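Local coordinates for glycosyl hydrolase family 2, TIM barrel domain protein (Faecalibacterium prausnitzii A2-165, PDB 6ED2), which is a gut bacterial beta-glucuronidase of glycosyl hydrolase family 2, probably hydrolysing beta-glucuronides to release glucuronic acid, at residues A[486-497]-A[525-536]. Residues are numbered along the deposited sequence; the frame is centred on the assembly and turned at random.
Sequences QRFADFVSLNRY and VLHGRPLIFTEY
The Arg529 side chain crosses Gln486 at about a right angle and grips it end-on, NH2 on OE1 and NH1 on the backbone O. The NH2 bond to Gln486 OE1 is 2.6 Å and lies in the plane of the amide carbonyl, although amide and guanidinium planes are turned 46° apart. Gln486 is bent at chi2 (88°), which brings its amide round to this nitrogen. Arg529 NH1 also serves Ala489 O. On its own side Arg529 bonds to Val525 O through NH2 and to Leu526 O through NE. Gln486 O and Leu526 O each take a second donor, a backbone N, from the opposite face. A lysine in place of Arg529 could not make this planar set of bonds and would probably leave Gln486 OE1 and Ala489 O without their guanidinium donors.

Phe491 CE1 touches Ile532 CD1 at 3.7 Å. Val492 CG2 lies over one face of the Arg529 guanidinium and packs on Leu526 CD2, 3.6 Å away. The strands run parallel: Val492 N bonds to Pro530 O, Ile532 N to Val492 O, and Leu494 N to Ile532 O. On the other face Ser493 CB meets Thr534 OG1 and CG2, while its OG bonds to Thr471. Leu494, on the Val492 face, sets CD1 against Leu531 CD1 and CB against Phe533 CD1. Leu494 O takes Thr534 N and, weakly, Glu535 N, at a beta bulge. Thr534 OG1 donates to Asn495 OD1 at 2.6 Å. Asn495 ND2 bonds to Glu441. Arg496 N bonds to Glu535 O.

Tyr497 OH donates to Glu535 OE1 at 2.6 Å, on the carboxylate's anti side. Glu535 OE2 salt-bridges Arg353; a glycerol, probably from the crystallisation liquor, bonds to OE1. Strands 492-495 and 531-535, joined through helix 508-525, form a beta-alpha-beta unit. Glu535 ends its strand at the C-terminal rim of the barrel, where TIM-barrel hydrolases carry their active sites; the Asn495-Glu441 bond is consistent with this.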
loop_
_atom_site.group_PDB
_atom_site.type_symbol
_atom_site.label_atom_id
_atom_site.label_comp_id
_atom_site.label_asym_id
_atom_site.label_seq_id
_atom_site.Cartn_x
_atom_site.Cartn_y
_atom_site.Cartn_z
ATOM N N GLN A 486 19.518 -38.106 -4.759
ATOM C CA GLN A 486 19.757 -37.754 -3.359
ATOM C C GLN A 486 20.922 -38.529 -2.763
ATOM O O GLN A 486 21.616 -38.009 -1.876
ATOM C CB GLN A 486 18.496 -37.954 -2.515
ATOM C CG GLN A 486 17.978 -39.380 -2.464
ATOM C CD GLN A 486 18.607 -40.195 -1.345
ATOM O OE1 GLN A 486 19.240 -39.645 -0.436
ATOM N NE2 GLN A 486 18.462 -41.521 -1.419
ATOM N N ARG A 487 21.173 -39.760 -3.232
ATOM C CA ARG A 487 22.217 -40.574 -2.604
ATOM C C ARG A 487 23.612 -39.974 -2.774
ATOM O O ARG A 487 24.513 -40.315 -1.997
ATOM C CB ARG A 487 22.183 -42.012 -3.148
ATOM C CG ARG A 487 22.626 -42.197 -4.593
ATOM C CD ARG A 487 22.748 -43.700 -4.944
ATOM N NE ARG A 487 22.907 -43.945 -6.386
ATOM C CZ ARG A 487 24.093 -44.089 -6.984
ATOM N NH1 ARG A 487 25.210 -44.020 -6.270
ATOM N NH2 ARG A 487 24.165 -44.305 -8.287
ATOM N N PHE A 488 23.803 -39.054 -3.734
ATOM C CA PHE A 488 25.116 -38.434 -3.934
ATOM C C PHE A 488 25.419 -37.330 -2.929
ATOM O O PHE A 488 26.590 -36.984 -2.751
ATOM C CB PHE A 488 25.223 -37.852 -5.335
ATOM C CG PHE A 488 25.186 -38.876 -6.407
ATOM C CD1 PHE A 488 26.340 -39.556 -6.765
ATOM C CD2 PHE A 488 23.993 -39.181 -7.046
ATOM C CE1 PHE A 488 26.312 -40.509 -7.761
ATOM C CE2 PHE A 488 23.955 -40.132 -8.042
ATOM C CZ PHE A 488 25.118 -40.802 -8.400
ATOM N N ALA A 489 24.405 -36.794 -2.250
ATOM C CA ALA A 489 24.574 -35.617 -1.402
ATOM C C ALA A 489 25.147 -35.986 -0.037
ATOM O O ALA A 489 24.749 -36.986 0.564
ATOM C CB ALA A 489 23.228 -34.909 -1.231
ATOM N N ASP A 490 26.090 -35.166 0.454
ATOM C CA ASP A 490 26.612 -35.343 1.811
ATOM C C ASP A 490 25.614 -34.868 2.861
ATOM O O ASP A 490 25.667 -35.294 4.024
ATOM C CB ASP A 490 27.933 -34.591 1.994
ATOM C CG ASP A 490 28.996 -35.001 0.982
ATOM O OD1 ASP A 490 29.177 -36.219 0.735
ATOM O OD2 ASP A 490 29.672 -34.102 0.442
ATOM N N PHE A 491 24.739 -33.945 2.489
ATOM C CA PHE A 491 23.604 -33.585 3.314
ATOM C C PHE A 491 22.515 -33.212 2.332
ATOM O O PHE A 491 22.808 -32.772 1.218
ATOM C CB PHE A 491 23.926 -32.462 4.323
ATOM C CG PHE A 491 24.301 -31.129 3.691
ATOM C CD1 PHE A 491 23.333 -30.162 3.449
ATOM C CD2 PHE A 491 25.617 -30.841 3.366
ATOM C CE1 PHE A 491 23.670 -28.934 2.883
ATOM C CE2 PHE A 491 25.966 -29.612 2.788
ATOM C CZ PHE A 491 24.988 -28.658 2.555
ATOM N N VAL A 492 21.281 -33.477 2.705
ATOM C CA VAL A 492 20.163 -33.261 1.799
ATOM C C VAL A 492 19.607 -31.863 2.038
ATOM O O VAL A 492 19.502 -31.415 3.189
ATOM C CB VAL A 492 19.096 -34.360 1.986
ATOM C CG1 VAL A 492 17.847 -34.055 1.183
ATOM C CG2 VAL A 492 19.682 -35.719 1.538
ATOM N N SER A 493 19.291 -31.158 0.943
ATOM C CA SER A 493 18.685 -29.826 0.968
ATOM C C SER A 493 17.338 -29.895 0.271
ATOM O O SER A 493 17.271 -30.228 -0.920
ATOM C CB SER A 493 19.573 -28.790 0.264
ATOM O OG SER A 493 20.852 -28.695 0.866
ATOM N N LEU A 494 16.270 -29.564 0.991
ATOM C CA LEU A 494 14.927 -29.648 0.432
ATOM C C LEU A 494 14.360 -28.257 0.188
ATOM O O LEU A 494 14.510 -27.358 1.024
ATOM C CB LEU A 494 13.982 -30.428 1.360
ATOM C CG LEU A 494 14.272 -31.915 1.625
ATOM C CD1 LEU A 494 13.150 -32.529 2.469
ATOM C CD2 LEU A 494 14.469 -32.711 0.328
ATOM N N ASN A 495 13.700 -28.093 -0.958
ATOM C CA ASN A 495 12.846 -26.943 -1.239
ATOM C C ASN A 495 11.404 -27.421 -1.126
ATOM O O ASN A 495 10.921 -28.141 -2.004
ATOM C CB ASN A 495 13.114 -26.371 -2.634
ATOM C CG ASN A 495 14.523 -25.785 -2.783
ATOM O OD1 ASN A 495 15.321 -25.762 -1.836
ATOM N ND2 ASN A 495 14.828 -25.311 -3.980
ATOM N N ARG A 496 10.713 -27.025 -0.059
ATOM C CA ARG A 496 9.374 -27.540 0.200
ATOM C C ARG A 496 8.393 -26.409 0.483
ATOM O O ARG A 496 8.719 -25.448 1.178
ATOM C CB ARG A 496 9.389 -28.527 1.361
ATOM C CG ARG A 496 10.000 -29.882 1.000
ATOM C CD ARG A 496 9.315 -30.467 -0.218
ATOM N NE ARG A 496 9.862 -31.761 -0.618
ATOM C CZ ARG A 496 10.856 -31.924 -1.493
ATOM N NH1 ARG A 496 11.439 -30.878 -2.066
ATOM N NH2 ARG A 496 11.269 -33.144 -1.794
ATOM N N TYR A 497 7.186 -26.543 -0.060
ATOM C CA TYR A 497 6.150 -25.522 -0.015
ATOM C C TYR A 497 4.809 -26.138 0.354
ATOM O O TYR A 497 3.776 -25.855 -0.270
ATOM C CB TYR A 497 6.053 -24.798 -1.347
ATOM C CG TYR A 497 7.255 -23.930 -1.623
ATOM C CD1 TYR A 497 7.394 -22.691 -1.003
ATOM C CD2 TYR A 497 8.260 -24.352 -2.496
ATOM C CE1 TYR A 497 8.494 -21.880 -1.259
ATOM C CE2 TYR A 497 9.362 -23.556 -2.756
ATOM C CZ TYR A 497 9.477 -22.323 -2.135
ATOM O OH TYR A 497 10.576 -21.539 -2.388
ATOM N N VAL A 525 15.763 -42.706 4.244
ATOM C CA VAL A 525 16.812 -42.751 3.229
ATOM C C VAL A 525 18.069 -41.972 3.612
ATOM O O VAL A 525 19.080 -42.078 2.898
ATOM C CB VAL A 525 16.291 -42.268 1.857
ATOM C CG1 VAL A 525 15.019 -43.019 1.473
ATOM C CG2 VAL A 525 16.064 -40.754 1.850
ATOM N N LEU A 526 18.060 -41.231 4.728
ATOM C CA LEU A 526 19.157 -40.312 5.042
ATOM C C LEU A 526 20.383 -41.033 5.596
ATOM O O LEU A 526 21.523 -40.632 5.315
ATOM C CB LEU A 526 18.691 -39.255 6.047
ATOM C CG LEU A 526 17.964 -38.032 5.477
ATOM C CD1 LEU A 526 17.228 -37.313 6.570
ATOM C CD2 LEU A 526 18.929 -37.069 4.784
ATOM N N HIS A 527 20.173 -42.062 6.412
ATOM C CA HIS A 527 21.254 -42.879 6.978
ATOM C C HIS A 527 22.310 -42.010 7.665
ATOM O O HIS A 527 23.500 -42.045 7.340
ATOM C CB HIS A 527 21.881 -43.779 5.904
ATOM C CG HIS A 527 20.871 -44.539 5.097
ATOM N ND1 HIS A 527 19.895 -45.323 5.676
ATOM C CD2 HIS A 527 20.678 -44.627 3.758
ATOM C CE1 HIS A 527 19.143 -45.858 4.729
ATOM N NE2 HIS A 527 19.588 -45.439 3.556
ATOM N N GLY A 528 21.852 -41.220 8.629
ATOM C CA GLY A 528 22.725 -40.408 9.443
ATOM C C GLY A 528 22.985 -39.004 8.921
ATOM O O GLY A 528 23.363 -38.137 9.708
ATOM N N ARG A 529 22.766 -38.756 7.634
ATOM C CA ARG A 529 23.096 -37.469 7.022
ATOM C C ARG A 529 22.213 -36.342 7.570
ATOM O O ARG A 529 21.010 -36.535 7.771
ATOM C CB ARG A 529 22.923 -37.549 5.506
ATOM C CG ARG A 529 24.012 -38.346 4.784
ATOM C CD ARG A 529 23.710 -38.504 3.295
ATOM N NE ARG A 529 22.467 -39.235 3.033
ATOM C CZ ARG A 529 21.799 -39.179 1.880
ATOM N NH1 ARG A 529 22.231 -38.411 0.878
ATOM N NH2 ARG A 529 20.687 -39.879 1.723
ATOM N N PRO A 530 22.774 -35.147 7.799
ATOM C CA PRO A 530 21.924 -33.972 8.064
ATOM C C PRO A 530 21.019 -33.668 6.881
ATOM O O PRO A 530 21.350 -33.926 5.718
ATOM C CB PRO A 530 22.928 -32.832 8.293
ATOM C CG PRO A 530 24.269 -33.471 8.437
ATOM C CD PRO A 530 24.205 -34.809 7.753
ATOM N N LEU A 531 19.844 -33.145 7.193
ATOM C CA LEU A 531 18.960 -32.557 6.204
ATOM C C LEU A 531 18.737 -31.100 6.585
ATOM O O LEU A 531 18.611 -30.772 7.770
ATOM C CB LEU A 531 17.627 -33.318 6.129
ATOM C CG LEU A 531 16.631 -32.940 5.024
ATOM C CD1 LEU A 531 15.857 -34.200 4.519
ATOM C CD2 LEU A 531 15.669 -31.863 5.527
ATOM N N ILE A 532 18.727 -30.222 5.584
ATOM C CA ILE A 532 18.365 -28.831 5.789
ATOM C C ILE A 532 17.300 -28.460 4.777
ATOM O O ILE A 532 17.127 -29.113 3.740
ATOM C CB ILE A 532 19.553 -27.860 5.663
ATOM C CG1 ILE A 532 19.974 -27.702 4.205
ATOM C CG2 ILE A 532 20.706 -28.303 6.517
ATOM C CD1 ILE A 532 21.011 -26.601 4.039
ATOM N N PHE A 533 16.580 -27.392 5.093
ATOM C CA PHE A 533 15.650 -26.800 4.150
ATOM C C PHE A 533 16.296 -25.573 3.529
ATOM O O PHE A 533 16.810 -24.699 4.235
ATOM C CB PHE A 533 14.322 -26.477 4.832
ATOM C CG PHE A 533 13.532 -27.716 5.166
ATOM C CD1 PHE A 533 12.603 -28.217 4.271
ATOM C CD2 PHE A 533 13.770 -28.412 6.347
ATOM C CE1 PHE A 533 11.906 -29.384 4.562
ATOM C CE2 PHE A 533 13.064 -29.568 6.657
ATOM C CZ PHE A 533 12.143 -30.058 5.763
ATOM N N THR A 534 16.329 -25.546 2.210
ATOM C CA THR A 534 16.910 -24.428 1.497
ATOM C C THR A 534 15.863 -23.524 0.863
ATOM O O THR A 534 16.215 -22.430 0.409
ATOM C CB THR A 534 17.883 -24.937 0.420
ATOM O OG1 THR A 534 17.323 -26.095 -0.212
ATOM C CG2 THR A 534 19.222 -25.297 1.052
ATOM N N GLU A 535 14.602 -23.950 0.800
ATOM C CA GLU A 535 13.514 -23.051 0.427
ATOM C C GLU A 535 12.243 -23.473 1.140
ATOM O O GLU A 535 12.005 -24.664 1.372
ATOM C CB GLU A 535 13.237 -23.023 -1.082
ATOM C CG GLU A 535 14.381 -22.464 -1.878
ATOM C CD GLU A 535 14.035 -22.220 -3.303
ATOM O OE1 GLU A 535 12.822 -22.116 -3.609
ATOM O OE2 GLU A 535 14.988 -22.117 -4.110
ATOM N N TYR A 536 11.424 -22.470 1.446
ATOM C CA TYR A 536 10.071 -22.546 1.977
ATOM C C TYR A 536 9.619 -21.112 2.245
ATOM O O TYR A 536 10.447 -20.205 2.410
ATOM C CB TYR A 536 9.990 -23.405 3.242
ATOM C CG TYR A 536 10.700 -22.872 4.478
ATOM C CD1 TYR A 536 9.967 -22.337 5.538
ATOM C CD2 TYR A 536 12.082 -22.928 4.603
ATOM C CE1 TYR A 536 10.588 -21.867 6.678
ATOM C CE2 TYR A 536 12.720 -22.474 5.756
ATOM C CZ TYR A 536 11.966 -21.943 6.791
ATOM O OH TYR A 536 12.575 -21.480 7.946
HETATM O O HOH W 1 19.928 -42.804 0.647
#